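Local coordinates for hypothetical protein yihE (PDB 1ZYL) that phosphorylates serine and threonine residues, including its own, at the expense of ATP and probably suppresses the effects of stress linked to reactive oxygen species, at residues V53-R58 with A104-V109; D80-A85 with L129-Q134; I154-L159 with L274-A279; L175-E180 with T309-A314. All blocks are in the same frame, centred on the assembly; numbering follows the deposited sequence.

Contact 1: V53-R58 with A104-V109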
loop_
_atom_site.group_PDB
_atom_site.type_symbol
_atom_site.label_atom_id
_atom_site.label_comp_id
_atom_site.label_asym_id
_atom_site.label_seq_id
_atom_site.Cartn_x
_atom_site.Cartn_y
_atom_site.Cartn_z
ATOM N N VAL A 53 -8.447 11.430 -14.018
ATOM C CA VAL A 53 -7.042 11.042 -13.913
ATOM C C VAL A 53 -6.846 9.706 -14.611
ATOM O O VAL A 53 -7.665 8.803 -14.478
ATOM C CB VAL A 53 -6.562 10.905 -12.436
ATOM C CG1 VAL A 53 -6.651 12.235 -11.722
ATOM C CG2 VAL A 53 -7.387 9.879 -11.708
ATOM N N VAL A 54 -5.777 9.588 -15.386
ATOM C CA VAL A 54 -5.510 8.327 -16.053
ATOM C C VAL A 54 -4.404 7.702 -15.236
ATOM O O VAL A 54 -3.510 8.405 -14.765
ATOM C CB VAL A 54 -4.976 8.491 -17.489
ATOM C CG1 VAL A 54 -5.583 7.409 -18.368
ATOM C CG2 VAL A 54 -5.255 9.883 -18.017
ATOM N N LYS A 55 -4.467 6.389 -15.063
ATOM C CA LYS A 55 -3.459 5.697 -14.299
ATOM C C LYS A 55 -2.887 4.638 -15.209
ATOM O O LYS A 55 -3.614 3.755 -15.668
ATOM C CB LYS A 55 -4.087 5.039 -13.066
ATOM C CG LYS A 55 -3.114 4.673 -11.930
ATOM C CD LYS A 55 -3.849 3.923 -10.808
ATOM C CE LYS A 55 -3.088 3.939 -9.466
ATOM N NZ LYS A 55 -3.250 5.210 -8.668
ATOM N N PHE A 56 -1.596 4.739 -15.499
ATOM C CA PHE A 56 -0.955 3.743 -16.328
ATOM C C PHE A 56 -0.217 2.806 -15.413
ATOM O O PHE A 56 0.799 3.160 -14.835
ATOM C CB PHE A 56 0.012 4.373 -17.319
ATOM C CG PHE A 56 -0.651 4.875 -18.557
ATOM C CD1 PHE A 56 -1.466 5.999 -18.517
ATOM C CD2 PHE A 56 -0.476 4.214 -19.763
ATOM C CE1 PHE A 56 -2.098 6.459 -19.663
ATOM C CE2 PHE A 56 -1.102 4.665 -20.912
ATOM C CZ PHE A 56 -1.916 5.792 -20.863
ATOM N N TYR A 57 -0.760 1.609 -15.268
ATOM C CA TYR A 57 -0.168 0.604 -14.417
ATOM C C TYR A 57 1.212 0.255 -14.941
ATOM O O TYR A 57 1.369 -0.078 -16.111
ATOM C CB TYR A 57 -1.085 -0.614 -14.391
ATOM C CG TYR A 57 -2.386 -0.338 -13.666
ATOM C CD1 TYR A 57 -2.430 -0.323 -12.271
ATOM C CD2 TYR A 57 -3.565 -0.062 -14.368
ATOM C CE1 TYR A 57 -3.608 -0.044 -11.589
ATOM C CE2 TYR A 57 -4.761 0.222 -13.686
ATOM C CZ TYR A 57 -4.769 0.230 -12.294
ATOM O OH TYR A 57 -5.915 0.529 -11.594
ATOM N N ARG A 58 2.217 0.346 -14.078
ATOM C CA ARG A 58 3.576 0.048 -14.499
ATOM C C ARG A 58 3.715 -1.407 -14.936
ATOM O O ARG A 58 3.398 -2.339 -14.191
ATOM C CB ARG A 58 4.591 0.397 -13.384
ATOM C CG ARG A 58 5.069 -0.741 -12.467
ATOM C CD ARG A 58 6.530 -0.520 -12.018
ATOM N NE ARG A 58 6.727 0.747 -11.304
ATOM C CZ ARG A 58 7.814 1.504 -11.420
ATOM N NH1 ARG A 58 7.927 2.638 -10.747
ATOM N NH2 ARG A 58 8.787 1.130 -12.228
ATOM N N ALA A 104 -6.372 2.736 -16.625
ATOM C CA ALA A 104 -7.761 2.946 -16.254
ATOM C C ALA A 104 -7.959 4.432 -15.996
ATOM O O ALA A 104 -6.994 5.172 -15.829
ATOM C CB ALA A 104 -8.095 2.143 -15.008
ATOM N N VAL A 105 -9.211 4.869 -15.967
ATOM C CA VAL A 105 -9.519 6.274 -15.738
ATOM C C VAL A 105 -10.393 6.399 -14.500
ATOM O O VAL A 105 -11.398 5.705 -14.378
ATOM C CB VAL A 105 -10.259 6.885 -16.955
ATOM C CG1 VAL A 105 -10.402 8.375 -16.776
ATOM C CG2 VAL A 105 -9.494 6.583 -18.240
ATOM N N PHE A 106 -10.014 7.274 -13.577
ATOM C CA PHE A 106 -10.799 7.441 -12.363
ATOM C C PHE A 106 -11.300 8.862 -12.183
ATOM O O PHE A 106 -10.605 9.825 -12.514
ATOM C CB PHE A 106 -9.987 7.068 -11.117
ATOM C CG PHE A 106 -9.445 5.674 -11.129
ATOM C CD1 PHE A 106 -8.354 5.346 -11.918
ATOM C CD2 PHE A 106 -10.020 4.689 -10.335
ATOM C CE1 PHE A 106 -7.841 4.055 -11.916
ATOM C CE2 PHE A 106 -9.517 3.394 -10.326
ATOM C CZ PHE A 106 -8.424 3.074 -11.118
ATOM N N PRO A 107 -12.520 9.009 -11.642
ATOM C CA PRO A 107 -13.147 10.309 -11.394
ATOM C C PRO A 107 -12.326 11.091 -10.380
ATOM O O PRO A 107 -12.328 10.755 -9.199
ATOM C CB PRO A 107 -14.511 9.930 -10.826
ATOM C CG PRO A 107 -14.782 8.588 -11.432
ATOM C CD PRO A 107 -13.452 7.909 -11.331
ATOM N N SER A 108 -11.619 12.123 -10.829
ATOM C CA SER A 108 -10.819 12.917 -9.903
ATOM C C SER A 108 -11.692 13.243 -8.698
ATOM O O SER A 108 -12.695 13.953 -8.806
ATOM C CB SER A 108 -10.329 14.203 -10.564
ATOM O OG SER A 108 -9.548 14.962 -9.660
ATOM N N VAL A 109 -11.301 12.700 -7.551
ATOM C CA VAL A 109 -12.036 12.873 -6.306
ATOM C C VAL A 109 -11.940 14.268 -5.683
ATOM O O VAL A 109 -12.960 14.919 -5.462
ATOM C CB VAL A 109 -11.573 11.821 -5.266
ATOM C CG1 VAL A 109 -12.420 11.914 -4.009
ATOM C CG2 VAL A 109 -11.659 10.424 -5.871
#
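Strands 52-57 and 101-107 are antiparallel neighbours in the five-stranded sheet of the N-terminal lobe, the kinase-like small lobe of the phosphotransferase fold. Val53 pairs with Phe106 and Lys55 with Ala104 as hydrogen-bonded pairs, while the intervening Val54 and Val105 form a non-hydrogen-bonded pair. Phe106 N reaches Val53 O at 2.9 Å, nearly along the C=O axis, and Ala104 O accepts Lys55 N equally directly. On the face carrying Val54 and Val105 the two side chains lie side by side, CG1 of Val54 4.0 Å from CG2 of Val105.

The other face holds Val53, Lys55, Ala104 and Phe106. Lys55 leaves it from CB, which approaches Phe106 CE1 obliquely at 4.0 Å. CG is anti to the backbone N (chi1 -161°), and Lys55 CD runs on past the same ring atom, 4.1 Å from Phe106 CE1. The chain then bends at its last torsion (chi4 81°), and NZ ends in a long, weak ion pair with Asp217, the inferred magnesium ligand. This placement is consistent with the lysine that protein kinases carry on the equivalent strand. Tyr57 comes in across Ala104, CE2 lying 4.1 Å from the CB methyl, which sits at the tyrosine ring edge. Helix 64-79 packs on the same tyrosine through Ile67 and His71. An alanine in place of Tyr57 has neither ring nor hydroxyl, and would probably loosen the packing between this part of the strand pair and helix 64-79. The tyrosine hydroxyl lies in the plane of the phenylalanine ring, at its edge, with Tyr57 OH 3.6 Å from Phe106 CZ.

Contact 2: D80-A85 with L129-Q134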
loop_
_atom_site.group_PDB
_atom_site.type_symbol
_atom_site.label_atom_id
_atom_site.label_comp_id
_atom_site.label_asym_id
_atom_site.label_seq_id
_atom_site.Cartn_x
_atom_site.Cartn_y
_atom_site.Cartn_z
ATOM N N ASP A 80 -21.685 -1.096 -2.163
ATOM C CA ASP A 80 -21.994 -1.195 -0.739
ATOM C C ASP A 80 -21.745 0.098 0.022
ATOM O O ASP A 80 -21.670 0.103 1.247
ATOM C CB ASP A 80 -21.184 -2.320 -0.120
ATOM C CG ASP A 80 -21.382 -3.620 -0.846
ATOM O OD1 ASP A 80 -22.545 -3.927 -1.164
ATOM O OD2 ASP A 80 -20.389 -4.335 -1.098
ATOM N N GLU A 81 -21.612 1.189 -0.725
ATOM C CA GLU A 81 -21.407 2.522 -0.171
ATOM C C GLU A 81 -20.147 2.733 0.665
ATOM O O GLU A 81 -20.213 3.046 1.853
ATOM C CB GLU A 81 -22.644 2.940 0.631
ATOM C CG GLU A 81 -23.935 2.911 -0.182
ATOM C CD GLU A 81 -25.145 3.380 0.609
ATOM O OE1 GLU A 81 -25.404 2.830 1.703
ATOM O OE2 GLU A 81 -25.846 4.298 0.133
ATOM N N VAL A 82 -18.995 2.564 0.031
ATOM C CA VAL A 82 -17.721 2.777 0.699
ATOM C C VAL A 82 -16.947 3.800 -0.136
ATOM O O VAL A 82 -16.744 3.618 -1.337
ATOM C CB VAL A 82 -16.932 1.465 0.827
ATOM C CG1 VAL A 82 -15.618 1.714 1.546
ATOM C CG2 VAL A 82 -17.762 0.445 1.591
ATOM N N PRO A 83 -16.514 4.897 0.503
ATOM C CA PRO A 83 -15.767 6.031 -0.056
ATOM C C PRO A 83 -14.520 5.718 -0.879
ATOM O O PRO A 83 -13.402 5.868 -0.395
ATOM C CB PRO A 83 -15.426 6.861 1.181
ATOM C CG PRO A 83 -16.506 6.530 2.134
ATOM C CD PRO A 83 -16.631 5.043 1.964
ATOM N N VAL A 84 -14.712 5.293 -2.120
ATOM C CA VAL A 84 -13.600 4.986 -3.012
ATOM C C VAL A 84 -14.028 5.348 -4.426
ATOM O O VAL A 84 -15.217 5.394 -4.717
ATOM C CB VAL A 84 -13.232 3.483 -2.975
ATOM C CG1 VAL A 84 -12.837 3.073 -1.573
ATOM C CG2 VAL A 84 -14.396 2.646 -3.459
ATOM N N ALA A 85 -13.076 5.616 -5.306
ATOM C CA ALA A 85 -13.432 5.953 -6.677
ATOM C C ALA A 85 -13.195 4.761 -7.597
ATOM O O ALA A 85 -12.066 4.325 -7.799
ATOM C CB ALA A 85 -12.633 7.150 -7.154
ATOM N N LEU A 129 -13.993 1.732 7.224
ATOM C CA LEU A 129 -13.035 0.645 7.090
ATOM C C LEU A 129 -13.742 -0.657 7.492
ATOM O O LEU A 129 -13.423 -1.742 7.005
ATOM C CB LEU A 129 -11.843 0.919 8.010
ATOM C CG LEU A 129 -10.415 0.816 7.469
ATOM C CD1 LEU A 129 -10.359 1.177 5.988
ATOM C CD2 LEU A 129 -9.523 1.748 8.286
ATOM N N GLY A 130 -14.717 -0.526 8.384
ATOM C CA GLY A 130 -15.463 -1.679 8.841
ATOM C C GLY A 130 -16.436 -2.120 7.774
ATOM O O GLY A 130 -16.701 -3.310 7.619
ATOM N N ARG A 131 -16.981 -1.161 7.036
ATOM C CA ARG A 131 -17.907 -1.506 5.977
ATOM C C ARG A 131 -17.101 -2.015 4.784
ATOM O O ARG A 131 -17.591 -2.828 3.996
ATOM C CB ARG A 131 -18.745 -0.296 5.565
ATOM C CG ARG A 131 -19.793 -0.640 4.504
ATOM C CD ARG A 131 -20.572 0.575 4.018
ATOM N NE ARG A 131 -21.470 1.110 5.036
ATOM C CZ ARG A 131 -22.257 2.165 4.852
ATOM N NH1 ARG A 131 -23.048 2.585 5.828
ATOM N NH2 ARG A 131 -22.249 2.807 3.692
ATOM N N MET A 132 -15.857 -1.550 4.668
ATOM C CA MET A 132 -14.992 -1.968 3.570
ATOM C C MET A 132 -14.678 -3.436 3.724
ATOM O O MET A 132 -14.887 -4.222 2.803
ATOM C CB MET A 132 -13.684 -1.179 3.558
ATOM C CG MET A 132 -12.946 -1.249 2.220
ATOM S SD MET A 132 -11.179 -0.906 2.336
ATOM C CE MET A 132 -11.183 0.847 2.448
ATOM N N HIS A 133 -14.175 -3.803 4.898
ATOM C CA HIS A 133 -13.834 -5.195 5.181
ATOM C C HIS A 133 -15.061 -6.085 5.169
ATOM O O HIS A 133 -14.946 -7.302 4.991
ATOM C CB HIS A 133 -13.121 -5.310 6.524
ATOM C CG HIS A 133 -11.753 -4.710 6.522
ATOM N ND1 HIS A 133 -10.850 -4.913 7.539
ATOM C CD2 HIS A 133 -11.133 -3.915 5.619
ATOM C CE1 HIS A 133 -9.729 -4.271 7.263
ATOM N NE2 HIS A 133 -9.875 -3.658 6.103
ATOM N N GLN A 134 -16.231 -5.472 5.363
ATOM C CA GLN A 134 -17.490 -6.201 5.336
ATOM C C GLN A 134 -17.647 -6.715 3.911
ATOM O O GLN A 134 -18.009 -7.873 3.692
ATOM C CB GLN A 134 -18.648 -5.274 5.674
ATOM C CG GLN A 134 -19.980 -5.984 5.840
ATOM C CD GLN A 134 -21.126 -5.023 6.089
ATOM O OE1 GLN A 134 -22.204 -5.432 6.505
ATOM N NE2 GLN A 134 -20.901 -3.744 5.825
#
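Helix 119-136 meets the loop that follows helix 64-79 through Arg131 and Met132. Arg131 is the first residue of 129-134 to engage it. Arg131 CG, anti to the backbone N, slides past Val82 in the opposite direction, 3.7 Å from Val82 CG2. A bend at chi3 (-70°) then turns the chain alongside the backbone carbonyls of Asp80 and Glu81, and Arg131 CD lies 3.0 Å from Asp80 O. At the tip Arg131 NH2 donates to a lone pair of Glu81 O at 2.8 Å, a bent bond (142° at the hydrogen) whose acceptor stands 22° out of the guanidinium plane. The carboxylate adds charge attraction alone, with Glu81 OE1 a long 3.7 Å from Arg131 NH2 and no N-H aimed at it. Phe255 makes a cation-pi contact with the Arg131 guanidinium. A leucine in place of Arg131 has no N-H to offer Glu81 O, and would probably leave the start of the loop less firmly held to helix 119-136. Met132 follows, its CB and CG crossing Val82 at about a right angle, with Met132 CB 4.0 Å from Val82 CG1. The loop itself begins as a Schellman motif, Glu81 being the C-prime residue with positive phi, and its docking on helix 119-136 resembles the alpha-C to beta-4 loop of protein kinases, which anchors the small lobe to the large one.

Contact 3: I154-L159 with L274-A279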
loop_
_atom_site.group_PDB
_atom_site.type_symbol
_atom_site.label_atom_id
_atom_site.label_comp_id
_atom_site.label_asym_id
_atom_site.label_seq_id
_atom_site.Cartn_x
_atom_site.Cartn_y
_atom_site.Cartn_z
ATOM N N ILE A 154 11.115 -13.559 2.390
ATOM C CA ILE A 154 12.052 -14.383 1.647
ATOM C C ILE A 154 12.480 -13.857 0.279
ATOM O O ILE A 154 13.654 -13.964 -0.070
ATOM C CB ILE A 154 11.538 -15.834 1.516
ATOM C CG1 ILE A 154 10.242 -15.868 0.714
ATOM C CG2 ILE A 154 11.306 -16.422 2.903
ATOM C CD1 ILE A 154 9.697 -17.271 0.503
ATOM N N GLU A 155 11.554 -13.287 -0.491
ATOM C CA GLU A 155 11.912 -12.761 -1.811
ATOM C C GLU A 155 12.890 -11.599 -1.667
ATOM O O GLU A 155 13.944 -11.575 -2.307
ATOM C CB GLU A 155 10.668 -12.316 -2.582
ATOM C CG GLU A 155 10.032 -13.418 -3.389
ATOM C CD GLU A 155 8.972 -12.895 -4.342
ATOM O OE1 GLU A 155 7.849 -12.597 -3.882
ATOM O OE2 GLU A 155 9.266 -12.771 -5.553
ATOM N N PRO A 156 12.547 -10.608 -0.836
ATOM C CA PRO A 156 13.452 -9.474 -0.645
ATOM C C PRO A 156 14.842 -9.951 -0.195
ATOM O O PRO A 156 15.858 -9.536 -0.747
ATOM C CB PRO A 156 12.742 -8.654 0.419
ATOM C CG PRO A 156 11.308 -8.856 0.059
ATOM C CD PRO A 156 11.241 -10.347 -0.207
ATOM N N ARG A 157 14.891 -10.829 0.799
ATOM C CA ARG A 157 16.172 -11.322 1.259
ATOM C C ARG A 157 16.970 -11.892 0.100
ATOM O O ARG A 157 18.190 -11.787 0.081
ATOM C CB ARG A 157 15.999 -12.400 2.320
ATOM C CG ARG A 157 17.324 -13.008 2.764
ATOM C CD ARG A 157 18.235 -11.949 3.361
ATOM N NE ARG A 157 19.640 -12.139 2.999
ATOM C CZ ARG A 157 20.357 -13.221 3.283
ATOM N NH1 ARG A 157 21.625 -13.290 2.908
ATOM N NH2 ARG A 157 19.810 -14.237 3.939
ATOM N N LYS A 158 16.288 -12.510 -0.860
ATOM C CA LYS A 158 16.969 -13.084 -2.021
ATOM C C LYS A 158 17.556 -11.978 -2.887
ATOM O O LYS A 158 18.658 -12.108 -3.407
ATOM C CB LYS A 158 16.008 -13.922 -2.864
ATOM C CG LYS A 158 15.585 -15.215 -2.221
ATOM C CD LYS A 158 14.645 -15.993 -3.131
ATOM C CE LYS A 158 14.125 -17.238 -2.440
ATOM N NZ LYS A 158 15.243 -18.052 -1.872
ATOM N N LEU A 159 16.809 -10.893 -3.053
ATOM C CA LEU A 159 17.292 -9.780 -3.839
ATOM C C LEU A 159 18.509 -9.220 -3.104
ATOM O O LEU A 159 19.581 -9.074 -3.681
ATOM C CB LEU A 159 16.211 -8.712 -3.945
ATOM C CG LEU A 159 16.406 -7.634 -5.007
ATOM C CD1 LEU A 159 16.505 -8.306 -6.365
ATOM C CD2 LEU A 159 15.244 -6.645 -4.983
ATOM N N LEU A 274 8.792 -3.126 6.356
ATOM C CA LEU A 274 10.122 -2.565 6.399
ATOM C C LEU A 274 11.046 -3.255 5.424
ATOM O O LEU A 274 11.666 -2.604 4.584
ATOM C CB LEU A 274 10.682 -2.667 7.814
ATOM C CG LEU A 274 11.119 -1.361 8.461
ATOM C CD1 LEU A 274 10.051 -0.302 8.306
ATOM C CD2 LEU A 274 11.402 -1.629 9.912
ATOM N N VAL A 275 11.133 -4.572 5.524
ATOM C CA VAL A 275 12.015 -5.306 4.642
ATOM C C VAL A 275 11.546 -5.326 3.190
ATOM O O VAL A 275 12.365 -5.305 2.278
ATOM C CB VAL A 275 12.233 -6.733 5.165
ATOM C CG1 VAL A 275 10.917 -7.321 5.576
ATOM C CG2 VAL A 275 12.891 -7.590 4.105
ATOM N N TYR A 276 10.240 -5.348 2.958
ATOM C CA TYR A 276 9.763 -5.363 1.584
ATOM C C TYR A 276 10.072 -4.041 0.887
ATOM O O TYR A 276 10.486 -4.020 -0.275
ATOM C CB TYR A 276 8.251 -5.630 1.514
ATOM C CG TYR A 276 7.707 -5.620 0.093
ATOM C CD1 TYR A 276 8.011 -6.650 -0.802
ATOM C CD2 TYR A 276 6.945 -4.550 -0.374
ATOM C CE1 TYR A 276 7.573 -6.611 -2.132
ATOM C CE2 TYR A 276 6.501 -4.499 -1.695
ATOM C CZ TYR A 276 6.818 -5.529 -2.571
ATOM O OH TYR A 276 6.383 -5.470 -3.882
ATOM N N TYR A 277 9.866 -2.942 1.605
ATOM C CA TYR A 277 10.101 -1.604 1.065
ATOM C C TYR A 277 11.512 -1.393 0.509
ATOM O O TYR A 277 11.730 -0.561 -0.377
ATOM C CB TYR A 277 9.787 -0.564 2.144
ATOM C CG TYR A 277 10.157 0.847 1.785
ATOM C CD1 TYR A 277 11.429 1.337 2.048
ATOM C CD2 TYR A 277 9.231 1.703 1.194
ATOM C CE1 TYR A 277 11.780 2.651 1.737
ATOM C CE2 TYR A 277 9.568 3.031 0.873
ATOM C CZ TYR A 277 10.849 3.494 1.151
ATOM O OH TYR A 277 11.201 4.792 0.858
ATOM N N LEU A 278 12.472 -2.145 1.027
ATOM C CA LEU A 278 13.835 -2.006 0.555
ATOM C C LEU A 278 13.967 -2.660 -0.804
ATOM O O LEU A 278 14.653 -2.141 -1.676
ATOM C CB LEU A 278 14.820 -2.629 1.551
ATOM C CG LEU A 278 15.591 -1.666 2.462
ATOM C CD1 LEU A 278 14.642 -0.833 3.289
ATOM C CD2 LEU A 278 16.507 -2.459 3.357
ATOM N N ALA A 279 13.308 -3.800 -0.991
ATOM C CA ALA A 279 13.363 -4.493 -2.275
ATOM C C ALA A 279 12.548 -3.695 -3.293
ATOM O O ALA A 279 12.914 -3.576 -4.465
ATOM C CB ALA A 279 12.806 -5.908 -2.137
#
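Pro156 and Ala279 bring helices 149-161 and 266-283 together, with their CA atoms 5.2 Å apart and the local axes crossing at 45°. The packing is densest at the proline ring, a wholly apolar patch without a hydrogen bond across it. Pro156 CB meets the Ala279 CB methyl at 3.8 Å and also one branch of Val275, CG2, whose position anti to the backbone N brings it to 3.8 Å from Pro156 CB. Pro156 CG lies obliquely to the Tyr276 ring, 4.1 Å from its CD1. One turn further on, Leu159 CD2 also reaches Ala279 CB, at 3.8 Å, so the small methyl touches both residues. The proline nitrogen has no N-H to give to the preceding turn, and helix 149-161 is kinked there.

The far side of this helix is much looser. Ile154 points away from the partner, Lys158 is turned to solvent, and Arg157 carries its guanidinium off to salt bridges with Asp179 and Glu161. Within the helical C-terminal lobe, Val275 is also flanked by Leu153 and Phe160 of helix 149-161, while Leu278 beside it packs on Phe174 of helix 171-188 and on Trp303 of helix 300-316.

Contact 4: L175-E180 with T309-A314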
loop_
_atom_site.group_PDB
_atom_site.type_symbol
_atom_site.label_atom_id
_atom_site.label_comp_id
_atom_site.label_asym_id
_atom_site.label_seq_id
_atom_site.Cartn_x
_atom_site.Cartn_y
_atom_site.Cartn_z
ATOM N N LEU A 175 22.903 -8.317 6.049
ATOM C CA LEU A 175 22.199 -9.551 5.755
ATOM C C LEU A 175 21.988 -10.348 7.038
ATOM O O LEU A 175 21.045 -11.121 7.143
ATOM C CB LEU A 175 22.973 -10.382 4.725
ATOM C CG LEU A 175 23.160 -9.760 3.334
ATOM C CD1 LEU A 175 23.716 -10.804 2.361
ATOM C CD2 LEU A 175 21.833 -9.235 2.821
ATOM N N LYS A 176 22.863 -10.151 8.015
ATOM C CA LYS A 176 22.750 -10.855 9.288
ATOM C C LYS A 176 21.578 -10.265 10.065
ATOM O O LYS A 176 20.741 -10.987 10.594
ATOM C CB LYS A 176 24.045 -10.699 10.090
ATOM C CG LYS A 176 24.148 -11.541 11.356
ATOM C CD LYS A 176 25.477 -11.278 12.029
ATOM C CE LYS A 176 25.716 -12.169 13.232
ATOM N NZ LYS A 176 24.804 -11.864 14.360
ATOM N N ALA A 177 21.526 -8.944 10.132
ATOM C CA ALA A 177 20.443 -8.273 10.823
ATOM C C ALA A 177 19.121 -8.646 10.154
ATOM O O ALA A 177 18.095 -8.754 10.824
ATOM C CB ALA A 177 20.648 -6.762 10.782
ATOM N N THR A 178 19.134 -8.847 8.837
ATOM C CA THR A 178 17.907 -9.215 8.140
ATOM C C THR A 178 17.449 -10.619 8.537
ATOM O O THR A 178 16.332 -10.803 9.021
ATOM C CB THR A 178 18.077 -9.137 6.608
ATOM O OG1 THR A 178 18.198 -7.766 6.215
ATOM C CG2 THR A 178 16.877 -9.732 5.905
ATOM N N ASP A 179 18.312 -11.603 8.330
ATOM C CA ASP A 179 18.002 -12.977 8.686
ATOM C C ASP A 179 17.391 -13.010 10.098
ATOM O O ASP A 179 16.338 -13.602 10.329
ATOM C CB ASP A 179 19.283 -13.824 8.638
ATOM C CG ASP A 179 19.845 -13.970 7.225
ATOM O OD1 ASP A 179 20.949 -14.529 7.065
ATOM O OD2 ASP A 179 19.188 -13.532 6.265
ATOM N N GLU A 180 18.065 -12.359 11.035
ATOM C CA GLU A 180 17.608 -12.295 12.415
ATOM C C GLU A 180 16.203 -11.730 12.490
ATOM O O GLU A 180 15.393 -12.154 13.315
ATOM C CB GLU A 180 18.548 -11.411 13.231
ATOM C CG GLU A 180 19.645 -12.156 13.994
ATOM C CD GLU A 180 20.895 -11.308 14.209
ATOM O OE1 GLU A 180 20.775 -10.071 14.365
ATOM O OE2 GLU A 180 22.001 -11.889 14.226
ATOM N N THR A 309 18.059 -0.448 12.390
ATOM C CA THR A 309 16.608 -0.475 12.501
ATOM C C THR A 309 16.121 -1.917 12.533
ATOM O O THR A 309 15.233 -2.264 13.305
ATOM C CB THR A 309 15.919 0.240 11.327
ATOM O OG1 THR A 309 15.990 1.663 11.509
ATOM C CG2 THR A 309 14.449 -0.203 11.237
ATOM N N PHE A 310 16.694 -2.763 11.691
ATOM C CA PHE A 310 16.276 -4.147 11.690
ATOM C C PHE A 310 16.591 -4.751 13.058
ATOM O O PHE A 310 15.704 -5.271 13.728
ATOM C CB PHE A 310 16.973 -4.920 10.557
ATOM C CG PHE A 310 16.445 -4.591 9.176
ATOM C CD1 PHE A 310 16.919 -5.268 8.062
ATOM C CD2 PHE A 310 15.454 -3.622 8.996
ATOM C CE1 PHE A 310 16.410 -4.991 6.783
ATOM C CE2 PHE A 310 14.937 -3.336 7.721
ATOM C CZ PHE A 310 15.417 -4.024 6.618
ATOM N N ILE A 311 17.846 -4.664 13.486
ATOM C CA ILE A 311 18.232 -5.200 14.786
ATOM C C ILE A 311 17.288 -4.727 15.892
ATOM O O ILE A 311 16.955 -5.483 16.810
ATOM C CB ILE A 311 19.682 -4.793 15.151
ATOM C CG1 ILE A 311 20.665 -5.609 14.306
ATOM C CG2 ILE A 311 19.937 -5.004 16.653
ATOM C CD1 ILE A 311 22.107 -5.425 14.677
ATOM N N GLU A 312 16.853 -3.474 15.806
ATOM C CA GLU A 312 15.949 -2.929 16.810
ATOM C C GLU A 312 14.559 -3.572 16.753
ATOM O O GLU A 312 13.936 -3.814 17.790
ATOM C CB GLU A 312 15.829 -1.417 16.642
ATOM C CG GLU A 312 16.302 -0.649 17.856
ATOM C CD GLU A 312 15.799 -1.265 19.152
ATOM O OE1 GLU A 312 14.568 -1.462 19.283
ATOM O OE2 GLU A 312 16.639 -1.555 20.036
ATOM N N GLN A 313 14.086 -3.858 15.541
ATOM C CA GLN A 313 12.774 -4.475 15.351
ATOM C C GLN A 313 12.690 -5.864 15.951
ATOM O O GLN A 313 11.652 -6.240 16.486
ATOM C CB GLN A 313 12.409 -4.547 13.861
ATOM C CG GLN A 313 11.481 -3.436 13.403
ATOM C CD GLN A 313 10.131 -3.488 14.093
ATOM O OE1 GLN A 313 9.396 -4.455 13.950
ATOM N NE2 GLN A 313 9.801 -2.442 14.843
ATOM N N ALA A 314 13.770 -6.630 15.857
ATOM C CA ALA A 314 13.764 -7.979 16.416
ATOM C C ALA A 314 13.612 -7.921 17.942
ATOM O O ALA A 314 13.024 -8.817 18.550
ATOM C CB ALA A 314 15.038 -8.722 16.031
#
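With CG anti to the carbonyl carbon (chi1 -73°) and a chi2 of -176°, Phe310 turns one edge of its ring to Thr178, whose OG1 is likewise anti to its own carbonyl carbon. The two belong to a near-parallel helix pair, 171-188 with 300-316, at the outer part of the helical C-terminal lobe, where the local axes cross at 24° and approach to 8.5 Å. Thr178 OG1 lies in the plane of the phenyl ring, 3.3 Å from Phe310 CE1. The hydroxyl is already satisfied within its own helix by a hydrogen bond to Phe174 O, so its approach to the ring is simple edge packing.

Ala177 is the point of closest backbone approach, its CA 5.5 Å from that of Ile311. The methyl fits against two residues of the other helix: Ala177 CB is 3.7 Å from Ile311 CG1 and 4.1 Å from Phe310 CB. Phe310 is also backed by Leu278 of helix 266-283. Toward solvent, Glu180 borders the contact more loosely, its OE1 coming only within 4.5 Å of Ile311 CG1. Its other oxygen is held by its own helix: Glu180 OE2 uses its syn lone pair to receive Lys176 NZ at 2.8 Å in a salt bridge.

From the N terminus, contact 1 closes the first loop, bringing strand 101-107 back beside strand 52-57 after an excursion through helix 64-79. Contact 2 opens within that excursion and closes beyond it, on helix 119-136, so the two cross; they also touch, Phe106 CD2 resting on Ala85 O. Contact 1 joins two strands of the sheet, and contact 2 fastens the loop after helix 64-79 to helix 119-136. Helix 149-161 then opens contact 3, and helix 171-188 opens contact 4 before either closes, on helices 266-283 and 300-316 in turn. This second crossing pair, its two centres about 12 Å apart, lies across the chain's centre from the first and is joined by the Arg157-Asp179 salt bridge.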